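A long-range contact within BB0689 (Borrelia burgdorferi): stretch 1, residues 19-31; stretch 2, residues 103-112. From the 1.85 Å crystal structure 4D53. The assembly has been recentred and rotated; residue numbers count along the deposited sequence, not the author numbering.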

# COMPACT_ATOMS: atom_id res chain seq x y z
N GLU A 19 -13.01 1.38 -1.31
CA GLU A 19 -13.23 1.46 0.12
C GLU A 19 -12.47 2.59 0.78
O GLU A 19 -13.07 3.38 1.55
CB GLU A 19 -12.89 0.12 0.78
CG GLU A 19 -13.53 0.08 2.13
CD GLU A 19 -13.31 -1.26 2.87
OE1 GLU A 19 -12.46 -2.09 2.48
OE2 GLU A 19 -14.06 -1.48 3.82
N ILE A 20 -11.19 2.77 0.45
CA ILE A 20 -10.42 3.83 1.04
C ILE A 20 -11.02 5.19 0.55
O ILE A 20 -11.10 6.16 1.33
CB ILE A 20 -8.93 3.66 0.71
CG1 ILE A 20 -8.40 2.42 1.43
CG2 ILE A 20 -8.10 4.94 0.98
CD1 ILE A 20 -7.00 2.06 0.99
N ALA A 21 -11.32 5.26 -0.73
CA ALA A 21 -11.91 6.50 -1.30
C ALA A 21 -13.20 6.89 -0.59
O ALA A 21 -13.38 8.10 -0.28
CB ALA A 21 -12.16 6.41 -2.82
N GLU A 22 -14.04 5.93 -0.31
CA GLU A 22 -15.31 6.20 0.39
C GLU A 22 -15.13 6.66 1.82
O GLU A 22 -15.79 7.59 2.29
CB GLU A 22 -16.25 5.00 0.31
CG GLU A 22 -17.69 5.40 0.48
CD GLU A 22 -18.15 6.45 -0.55
OE1 GLU A 22 -18.53 6.06 -1.65
OE2 GLU A 22 -18.10 7.67 -0.26
N LEU A 23 -14.23 6.00 2.54
CA LEU A 23 -13.81 6.47 3.85
C LEU A 23 -13.32 7.89 3.81
O LEU A 23 -13.78 8.74 4.62
CB LEU A 23 -12.75 5.55 4.50
CG LEU A 23 -11.97 6.11 5.70
CD1 LEU A 23 -12.89 6.05 6.91
CD2 LEU A 23 -10.76 5.21 5.92
N ARG A 24 -12.42 8.23 2.88
CA ARG A 24 -11.89 9.59 2.88
C ARG A 24 -12.99 10.63 2.49
O ARG A 24 -13.00 11.75 3.01
CB ARG A 24 -10.68 9.68 1.99
CG ARG A 24 -9.46 8.89 2.50
CD ARG A 24 -8.36 8.88 1.47
NE ARG A 24 -7.87 10.22 1.19
CZ ARG A 24 -7.02 10.87 1.93
NH1 ARG A 24 -6.51 10.28 3.00
NH2 ARG A 24 -6.68 12.17 1.64
N LYS A 25 -13.85 10.24 1.58
CA LYS A 25 -14.91 11.09 1.15
C LYS A 25 -15.88 11.43 2.30
O LYS A 25 -16.25 12.59 2.51
CB LYS A 25 -15.64 10.44 0.01
CG LYS A 25 -16.81 11.30 -0.47
CD LYS A 25 -17.49 10.70 -1.64
CE LYS A 25 -18.34 11.79 -2.27
NZ LYS A 25 -19.18 11.27 -3.37
N LYS A 26 -16.21 10.44 3.13
CA LYS A 26 -17.06 10.65 4.28
C LYS A 26 -16.41 11.55 5.30
O LYS A 26 -17.13 12.19 6.06
CB LYS A 26 -17.50 9.31 4.92
CG LYS A 26 -18.52 8.48 4.11
CD LYS A 26 -19.31 9.27 3.07
CE LYS A 26 -20.20 8.43 2.14
NZ LYS A 26 -20.51 7.07 2.67
N LEU A 27 -15.12 11.62 5.36
CA LEU A 27 -14.47 12.55 6.23
C LEU A 27 -14.15 13.93 5.56
O LEU A 27 -13.44 14.75 6.16
CB LEU A 27 -13.19 11.99 6.84
CG LEU A 27 -13.50 10.83 7.82
CD1 LEU A 27 -12.18 10.15 8.07
CD2 LEU A 27 -14.02 11.43 9.13
N ASN A 28 -14.62 14.10 4.34
CA ASN A 28 -14.28 15.32 3.53
C ASN A 28 -12.82 15.57 3.42
O ASN A 28 -12.33 16.71 3.36
CB ASN A 28 -15.04 16.55 4.08
CG ASN A 28 -15.42 17.52 2.98
OD1 ASN A 28 -15.42 17.20 1.79
ND2 ASN A 28 -15.78 18.70 3.38
N LEU A 29 -12.07 14.47 3.24
CA LEU A 29 -10.69 14.59 3.02
C LEU A 29 -10.41 14.68 1.52
O LEU A 29 -11.24 14.41 0.66
CB LEU A 29 -9.96 13.33 3.56
CG LEU A 29 -10.10 13.15 5.07
CD1 LEU A 29 -9.57 11.79 5.53
CD2 LEU A 29 -9.45 14.25 5.89
N ASN A 30 -9.18 14.96 1.20
CA ASN A 30 -8.86 15.10 -0.25
C ASN A 30 -8.84 13.78 -1.03
O ASN A 30 -8.45 12.72 -0.52
CB ASN A 30 -7.54 15.88 -0.41
CG ASN A 30 -6.35 15.19 0.29
OD1 ASN A 30 -6.35 15.06 1.51
ND2 ASN A 30 -5.31 14.82 -0.46
N HIS A 31 -9.25 13.89 -2.28
CA HIS A 31 -9.32 12.75 -3.19
C HIS A 31 -7.94 12.36 -3.69
O HIS A 31 -7.20 13.17 -4.28
CB HIS A 31 -10.23 13.04 -4.34
CG HIS A 31 -10.41 11.88 -5.26
ND1 HIS A 31 -9.79 11.82 -6.49
CD2 HIS A 31 -11.12 10.73 -5.14
CE1 HIS A 31 -10.12 10.70 -7.10
NE2 HIS A 31 -10.94 10.03 -6.31
N GLU A 103 -3.64 7.01 10.76
CA GLU A 103 -3.05 8.32 10.39
C GLU A 103 -2.76 8.36 8.89
O GLU A 103 -3.07 9.35 8.22
CB GLU A 103 -1.77 8.55 11.15
CG GLU A 103 -1.30 9.98 11.20
CD GLU A 103 -0.62 10.46 9.95
OE1 GLU A 103 -0.06 9.61 9.18
OE2 GLU A 103 -0.69 11.71 9.72
N ALA A 104 -2.19 7.27 8.36
CA ALA A 104 -1.97 7.20 6.92
C ALA A 104 -3.22 7.19 6.12
O ALA A 104 -3.33 7.93 5.09
CB ALA A 104 -1.06 5.98 6.61
N LEU A 105 -4.21 6.36 6.49
CA LEU A 105 -5.43 6.30 5.71
C LEU A 105 -6.18 7.61 5.63
O LEU A 105 -6.84 7.89 4.63
CB LEU A 105 -6.40 5.29 6.30
CG LEU A 105 -6.09 3.82 6.20
CD1 LEU A 105 -7.14 2.98 6.99
CD2 LEU A 105 -6.13 3.41 4.72
N ILE A 106 -6.12 8.41 6.67
CA ILE A 106 -6.87 9.67 6.67
C ILE A 106 -5.94 10.92 6.51
O ILE A 106 -6.35 12.02 6.89
CB ILE A 106 -7.78 9.79 7.95
CG1 ILE A 106 -6.96 9.90 9.22
CG2 ILE A 106 -8.77 8.66 7.96
CD1 ILE A 106 -7.80 10.33 10.45
N ASN A 107 -4.73 10.73 6.01
CA ASN A 107 -3.77 11.82 5.83
C ASN A 107 -4.26 12.89 4.80
O ASN A 107 -4.98 12.58 3.86
CB ASN A 107 -2.39 11.33 5.55
CG ASN A 107 -2.14 11.05 4.10
OD1 ASN A 107 -2.38 9.95 3.54
ND2 ASN A 107 -1.77 12.12 3.43
N THR A 108 -3.84 14.13 5.03
CA THR A 108 -4.11 15.24 4.09
C THR A 108 -2.87 15.72 3.42
O THR A 108 -2.91 16.73 2.73
CB THR A 108 -4.68 16.50 4.82
OG1 THR A 108 -3.79 16.93 5.85
CG2 THR A 108 -5.95 16.20 5.33
N ASP A 109 -1.75 15.02 3.59
CA ASP A 109 -0.47 15.43 3.11
C ASP A 109 -0.20 14.95 1.67
O ASP A 109 0.81 15.33 1.13
CB ASP A 109 0.70 14.84 3.87
CG ASP A 109 0.83 15.27 5.27
OD1 ASP A 109 0.12 16.24 5.69
OD2 ASP A 109 1.67 14.55 5.91
N THR A 110 -0.94 13.95 1.18
CA THR A 110 -0.53 13.22 -0.05
C THR A 110 -1.67 13.40 -1.03
O THR A 110 -2.80 13.59 -0.59
CB THR A 110 -0.24 11.70 0.21
OG1 THR A 110 -1.43 11.12 0.77
CG2 THR A 110 0.95 11.50 1.10
N ASP A 111 -1.42 13.36 -2.35
CA ASP A 111 -2.46 13.36 -3.32
C ASP A 111 -2.54 12.16 -4.21
O ASP A 111 -3.46 12.04 -5.02
CB ASP A 111 -2.49 14.67 -4.18
CG ASP A 111 -1.22 14.92 -4.94
OD1 ASP A 111 -0.24 14.20 -4.79
OD2 ASP A 111 -1.21 15.92 -5.69
N LYS A 112 -1.58 11.25 -4.07
CA LYS A 112 -1.50 10.05 -4.90
C LYS A 112 -1.49 8.79 -3.98
O LYS A 112 -0.93 8.84 -2.92
CB LYS A 112 -0.19 10.04 -5.69
CG LYS A 112 -0.01 11.26 -6.61
CD LYS A 112 -1.09 11.41 -7.65
CE LYS A 112 -0.93 12.73 -8.44
NZ LYS A 112 -1.90 12.61 -9.54

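Two helix ends and the loops that follow them meet here, burying 498 Å² in total. Leu 105, Ile 106 and Asn 30 cover the most surface, and Arg 24 hydrogen-bonds to the backbone carbonyls of Leu 105, Asn 107 and Asn 30.

Leu 105 lies in the last turn of its helix. Its CA-to-CB bond points sideways, but the m, t rotamer brings its end nearer to stretch 1. Leu 105 CD2 comes within 4.1 Å of Ile 20 CD1, and Leu 23 CD2 lies 4.4 Å from Leu 105 CB. Both Leu 105 and Ile 20 are buried, a setting that suits their purely apolar side chains.

Ile 106 is the first residue to leave helical geometry. Its side chain meets three leucines. Leu 27 CD1 is 3.7 Å from Ile 106 CG2, Leu 29 CD1 is 3.6 Å from Ile 106 CB, and Leu 23 CD2 is more distant, 4.5 Å from Ile 106 CG2. Leu 23, Leu 27 and Leu 29 all point toward stretch 2.

Asn 30 also points toward stretch 2. Asn 30 ND2 donates a hydrogen bond to Thr 110 O at 2.8 Å. The short amide side chain thus reaches a loop carbonyl, while Asn 30 OD1 packs 3.4 Å from Thr 108 CA.

Arg 24 is buried, and its guanidinium is met by carbonyl oxygens. Arg 24 NH1 donates to Leu 105 O at 2.9 Å and to Asn 107 O at 2.9 Å. Arg 24 NH2 donates to the same Asn 107 O at 2.8 Å. Both acceptors lie at the guanidinium edge, near its plane, where the N-H groups point. Within stretch 1, Arg 24 NE and Arg 24 NH2 donate to Asn 30 O at 3.1 and 2.8 Å. One long side chain with several donors therefore links its own following loop to the end of the other helix and the loop beyond.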